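Local coordinates for protein putative nucleotide-diphospho-sugar transferase (Desulfovibrio desulfuricans subsp. desulfuricans, PDB 3CGX) that probably transfers a sugar from a nucleotide-diphospho-sugar donor, as a putative glycosyltransferase of the GT-A clan whose acceptor is not known, at residues L125-H130 with E182-P187; A133-A138 with D167-T172. One frame throughout, in Å; residues are numbered along the deposited sequence. Where two conformers were deposited one is given.

Contact 1: L125-H130 with E182-P187; sequences LNDLQH and EVLQLP
At the rim of the GT-A-like alpha/beta fold, helix 118-127 meets strand 183-185, at one edge of the sheet, through Asp127 and Leu184. The backbones stay well apart, with CA of Asp127 and CA of Leu184 7.5 Å from each other, and the two side chains bridge the gap, crossing at about a right angle. Leu184 reaches over with its CG anti to the backbone N (chi1 178°), which puts CG, and with it the branch point, on the helix side. CD1 lies 3.7 Å from Asp127 OD2, and CD2 is turned to the CB side of the same residue; its modelled approach there is too short to be trusted. The polar end of Asp127 is engaged by its own helix, where OD2 forms a salt bridge with Lys123 one turn earlier. Farther along, Glu182 carries its carboxylate on an extended chain to the turn of residues 126-130, where OE1 lies 4.0 Å from His130 O, a loose approach of two acceptors and not a bond. That turn is held by its own bonds: Asn126 O accepts both the backbone N of Gln129 and, on a lone pair in the carbonyl plane, Gln129 NE2 at 2.9 Å. With no hydrogen bond joining the two segments and only 133 Å² buried, the contact is a small surface touch of leucine methyls on the flank of an aspartate whose charge is probably offset by Lys123.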
# COMPACT_ATOMS: atom_id res chain seq x y z
N LEU A 125 7.52 -0.28 12.23
CA LEU A 125 8.59 0.69 12.37
C LEU A 125 9.32 0.49 13.68
O LEU A 125 10.56 0.55 13.72
CB LEU A 125 8.05 2.10 12.25
CG LEU A 125 7.70 2.47 10.80
CD1 LEU A 125 6.75 3.70 10.76
CD2 LEU A 125 8.97 2.65 9.96
N ASN A 126 8.57 0.24 14.74
CA ASN A 126 9.16 -0.01 16.04
C ASN A 126 10.07 -1.25 15.98
O ASN A 126 11.16 -1.26 16.52
CB ASN A 126 8.10 -0.23 17.15
CG ASN A 126 7.26 1.05 17.48
OD1 ASN A 126 7.66 2.16 17.19
ND2 ASN A 126 6.14 0.85 18.17
N ASP A 127 9.54 -2.31 15.38
CA ASP A 127 10.24 -3.61 15.31
C ASP A 127 11.51 -3.55 14.43
O ASP A 127 12.47 -4.30 14.65
CB ASP A 127 9.28 -4.74 14.84
CG ASP A 127 8.29 -5.19 15.92
OD1 ASP A 127 8.43 -4.83 17.09
OD2 ASP A 127 7.33 -5.90 15.59
N LEU A 128 11.52 -2.67 13.44
CA LEU A 128 12.72 -2.46 12.60
C LEU A 128 13.91 -1.92 13.36
O LEU A 128 15.01 -1.79 12.83
CB LEU A 128 12.44 -1.56 11.39
CG LEU A 128 11.88 -2.28 10.18
CD1 LEU A 128 11.40 -1.20 9.17
CD2 LEU A 128 12.88 -3.33 9.55
N GLN A 129 13.72 -1.57 14.62
CA GLN A 129 14.88 -1.20 15.40
C GLN A 129 15.66 -2.46 15.72
O GLN A 129 16.85 -2.38 16.02
CB GLN A 129 14.49 -0.49 16.71
CG GLN A 129 13.83 0.84 16.40
CD GLN A 129 13.25 1.47 17.63
OE1 GLN A 129 13.70 2.52 18.04
NE2 GLN A 129 12.25 0.81 18.24
N HIS A 130 15.01 -3.61 15.62
CA HIS A 130 15.60 -4.85 16.11
C HIS A 130 15.71 -5.95 15.07
O HIS A 130 16.23 -7.03 15.36
CB HIS A 130 14.76 -5.39 17.25
CG HIS A 130 14.33 -4.34 18.22
ND1 HIS A 130 15.22 -3.69 19.03
CD2 HIS A 130 13.11 -3.84 18.52
CE1 HIS A 130 14.58 -2.81 19.78
NE2 HIS A 130 13.29 -2.89 19.50
N GLU A 182 17.52 -10.98 9.23
CA GLU A 182 16.52 -11.31 10.23
C GLU A 182 15.28 -10.49 9.90
O GLU A 182 15.27 -9.23 9.97
CB GLU A 182 17.03 -10.97 11.63
CG GLU A 182 16.11 -11.42 12.74
CD GLU A 182 16.76 -11.32 14.13
OE1 GLU A 182 17.77 -10.60 14.29
OE2 GLU A 182 16.22 -11.95 15.06
N VAL A 183 14.24 -11.22 9.57
CA VAL A 183 13.03 -10.68 9.01
C VAL A 183 11.83 -10.82 9.93
O VAL A 183 11.48 -11.93 10.39
CB VAL A 183 12.70 -11.43 7.71
CG1 VAL A 183 11.36 -10.92 7.10
CG2 VAL A 183 13.85 -11.32 6.73
N LEU A 184 11.15 -9.69 10.12
CA LEU A 184 9.87 -9.66 10.82
C LEU A 184 8.73 -9.86 9.85
O LEU A 184 8.56 -9.13 8.86
CB LEU A 184 9.69 -8.34 11.55
CG LEU A 184 8.37 -8.14 12.28
CD1 LEU A 184 8.26 -8.90 13.57
CD2 LEU A 184 8.24 -6.62 12.48
N GLN A 185 7.91 -10.85 10.15
CA GLN A 185 6.76 -11.13 9.31
C GLN A 185 5.52 -10.54 9.95
O GLN A 185 5.20 -10.84 11.09
CB GLN A 185 6.64 -12.63 9.10
CG GLN A 185 5.51 -12.99 8.24
CD GLN A 185 5.46 -14.49 7.94
OE1 GLN A 185 6.49 -15.12 7.70
NE2 GLN A 185 4.26 -15.05 7.94
N LEU A 186 4.83 -9.68 9.22
CA LEU A 186 3.61 -9.03 9.71
C LEU A 186 2.46 -9.93 9.34
O LEU A 186 2.66 -10.88 8.58
CB LEU A 186 3.39 -7.67 9.06
CG LEU A 186 4.45 -6.61 9.35
CD1 LEU A 186 4.28 -5.47 8.38
CD2 LEU A 186 4.33 -6.14 10.79
N PRO A 187 1.26 -9.66 9.88
CA PRO A 187 0.12 -10.52 9.59
C PRO A 187 -0.25 -10.59 8.12
O PRO A 187 -0.08 -9.63 7.38
CB PRO A 187 -1.02 -9.84 10.38
CG PRO A 187 -0.34 -9.10 11.46
CD PRO A 187 0.88 -8.58 10.81

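Contact 2: A133-A138 with D167-T172; sequences AAIGPA and DVYQPT
Tyr169 of helix 169-178 lays its ring against Ile135 and Pro137 of strand 133-137, and this packing round one ring is the tight part of the contact. Pro137 CB sits over one ring face, offset toward the rim, in a CH-pi contact 4.1 Å from the centroid of Tyr169 and 22° off the ring normal. The neighbouring CG of Pro137 reaches the phenol end, 3.5 Å from Tyr169 OH. Ile135 comes to the ring obliquely, CG2 lying 3.8 Å from Tyr169 CE1. The other branch of Ile135, with CG1 anti to the backbone N (chi1 -162°), carries CD1 on to Thr172 CG2, again at 3.8 Å. The hydroxyl of Thr172 is turned back into its helix: OG1 donates to Val168 O over 2.7 Å, from above the carbonyl plane, while Thr172 N binds the same oxygen from the opposite face. The packing is looser on the outer side, where Tyr169 is partly exposed and Gln170 and Asp167 lie at the surface without touching the strand. No hydrogen bond crosses between the segments, so the join is apolar. Around it, Ile135 also packs on Met176 of the same helix, Val183 of strand 183-185 and Tyr143 of strand 143-149; Tyr143 touches Thr172 as well, so helix 169-178 packs on three adjacent strands, helix-on-sheet packing of an alpha/beta fold consistent with the GT-A clan.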
# COMPACT_ATOMS: atom_id res chain seq x y z
N ALA A 133 14.78 -6.45 8.42
CA ALA A 133 13.71 -6.26 7.44
C ALA A 133 12.37 -6.69 7.98
O ALA A 133 12.27 -7.40 8.98
CB ALA A 133 14.02 -7.03 6.15
N ALA A 134 11.33 -6.17 7.34
CA ALA A 134 9.96 -6.48 7.62
C ALA A 134 9.19 -6.71 6.30
O ALA A 134 9.48 -6.11 5.26
CB ALA A 134 9.31 -5.36 8.43
N ILE A 135 8.21 -7.59 6.35
CA ILE A 135 7.42 -7.92 5.15
C ILE A 135 6.02 -8.35 5.56
O ILE A 135 5.86 -9.05 6.55
CB ILE A 135 8.13 -9.01 4.30
CG1 ILE A 135 7.54 -9.02 2.86
CG2 ILE A 135 8.09 -10.42 5.04
CD1 ILE A 135 8.44 -9.72 1.81
N GLY A 136 5.01 -7.87 4.83
CA GLY A 136 3.65 -8.27 5.10
C GLY A 136 3.11 -9.04 3.92
O GLY A 136 3.02 -8.51 2.80
N PRO A 137 2.80 -10.32 4.15
CA PRO A 137 2.26 -11.20 3.10
C PRO A 137 0.83 -10.85 2.75
O PRO A 137 0.01 -10.62 3.64
CB PRO A 137 2.31 -12.59 3.74
CG PRO A 137 3.17 -12.43 5.00
CD PRO A 137 2.99 -11.03 5.42
N ALA A 138 0.56 -10.80 1.45
CA ALA A 138 -0.80 -10.60 0.94
C ALA A 138 -1.38 -11.97 0.57
O ALA A 138 -0.64 -12.90 0.24
CB ALA A 138 -0.79 -9.66 -0.28
N ASP A 167 3.94 -15.49 -7.96
CA ASP A 167 3.78 -15.11 -6.55
C ASP A 167 5.17 -14.68 -6.09
O ASP A 167 6.11 -15.50 -6.11
CB ASP A 167 3.29 -16.28 -5.70
CG ASP A 167 1.85 -16.68 -6.00
OD1 ASP A 167 1.04 -15.87 -6.52
OD2 ASP A 167 1.52 -17.84 -5.68
N VAL A 168 5.30 -13.43 -5.67
CA VAL A 168 6.64 -12.83 -5.44
C VAL A 168 7.14 -12.88 -3.99
O VAL A 168 8.33 -12.72 -3.70
CB VAL A 168 6.71 -11.37 -6.01
CG1 VAL A 168 6.49 -11.41 -7.53
CG2 VAL A 168 5.70 -10.41 -5.33
N TYR A 169 6.24 -13.17 -3.09
CA TYR A 169 6.59 -13.20 -1.68
C TYR A 169 7.68 -14.22 -1.29
O TYR A 169 8.70 -13.88 -0.63
CB TYR A 169 5.31 -13.45 -0.87
CG TYR A 169 5.58 -13.57 0.60
CD1 TYR A 169 5.74 -12.44 1.40
CD2 TYR A 169 5.65 -14.81 1.19
CE1 TYR A 169 5.98 -12.57 2.74
CE2 TYR A 169 5.89 -14.95 2.51
CZ TYR A 169 6.05 -13.85 3.28
OH TYR A 169 6.29 -14.05 4.61
N GLN A 170 7.49 -15.46 -1.71
CA GLN A 170 8.45 -16.53 -1.35
C GLN A 170 9.83 -16.27 -1.93
O GLN A 170 10.85 -16.34 -1.22
CB GLN A 170 7.91 -17.91 -1.76
CG GLN A 170 6.82 -18.41 -0.80
CD GLN A 170 7.36 -18.68 0.61
OE1 GLN A 170 8.56 -18.98 0.79
NE2 GLN A 170 6.49 -18.58 1.61
N PRO A 171 9.90 -15.98 -3.23
CA PRO A 171 11.22 -15.66 -3.80
C PRO A 171 11.85 -14.50 -3.05
O PRO A 171 13.06 -14.45 -2.88
CB PRO A 171 10.90 -15.23 -5.24
CG PRO A 171 9.51 -15.59 -5.50
CD PRO A 171 8.82 -15.95 -4.22
N THR A 172 11.02 -13.56 -2.58
CA THR A 172 11.54 -12.39 -1.87
C THR A 172 12.10 -12.81 -0.52
O THR A 172 13.24 -12.45 -0.17
CB THR A 172 10.48 -11.29 -1.74
OG1 THR A 172 10.10 -10.82 -3.04
CG2 THR A 172 11.01 -10.11 -0.91

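In the fold
Contacts 1 and 2 meet at the edge of the mixed sheet, their centres 13 Å apart, where strands 133-137 and 183-185 run parallel. Both segments of contact 2 fall between those of contact 1 in sequence. Backbone pairing probably joins them directly: Leu184 N lies 2.8 Å from Ala133 O, and Leu186 N 2.9 Å from Ile135 O. Leu184 and Ile135 thus share the ladder while their side chains serve different contacts, one with helix 118-127 and the other with helix 169-178. Contact 2 is buried and contact 1 superficial, their centres about 13 and 17 Å from that of the chain. Both are packing at the sheet edge.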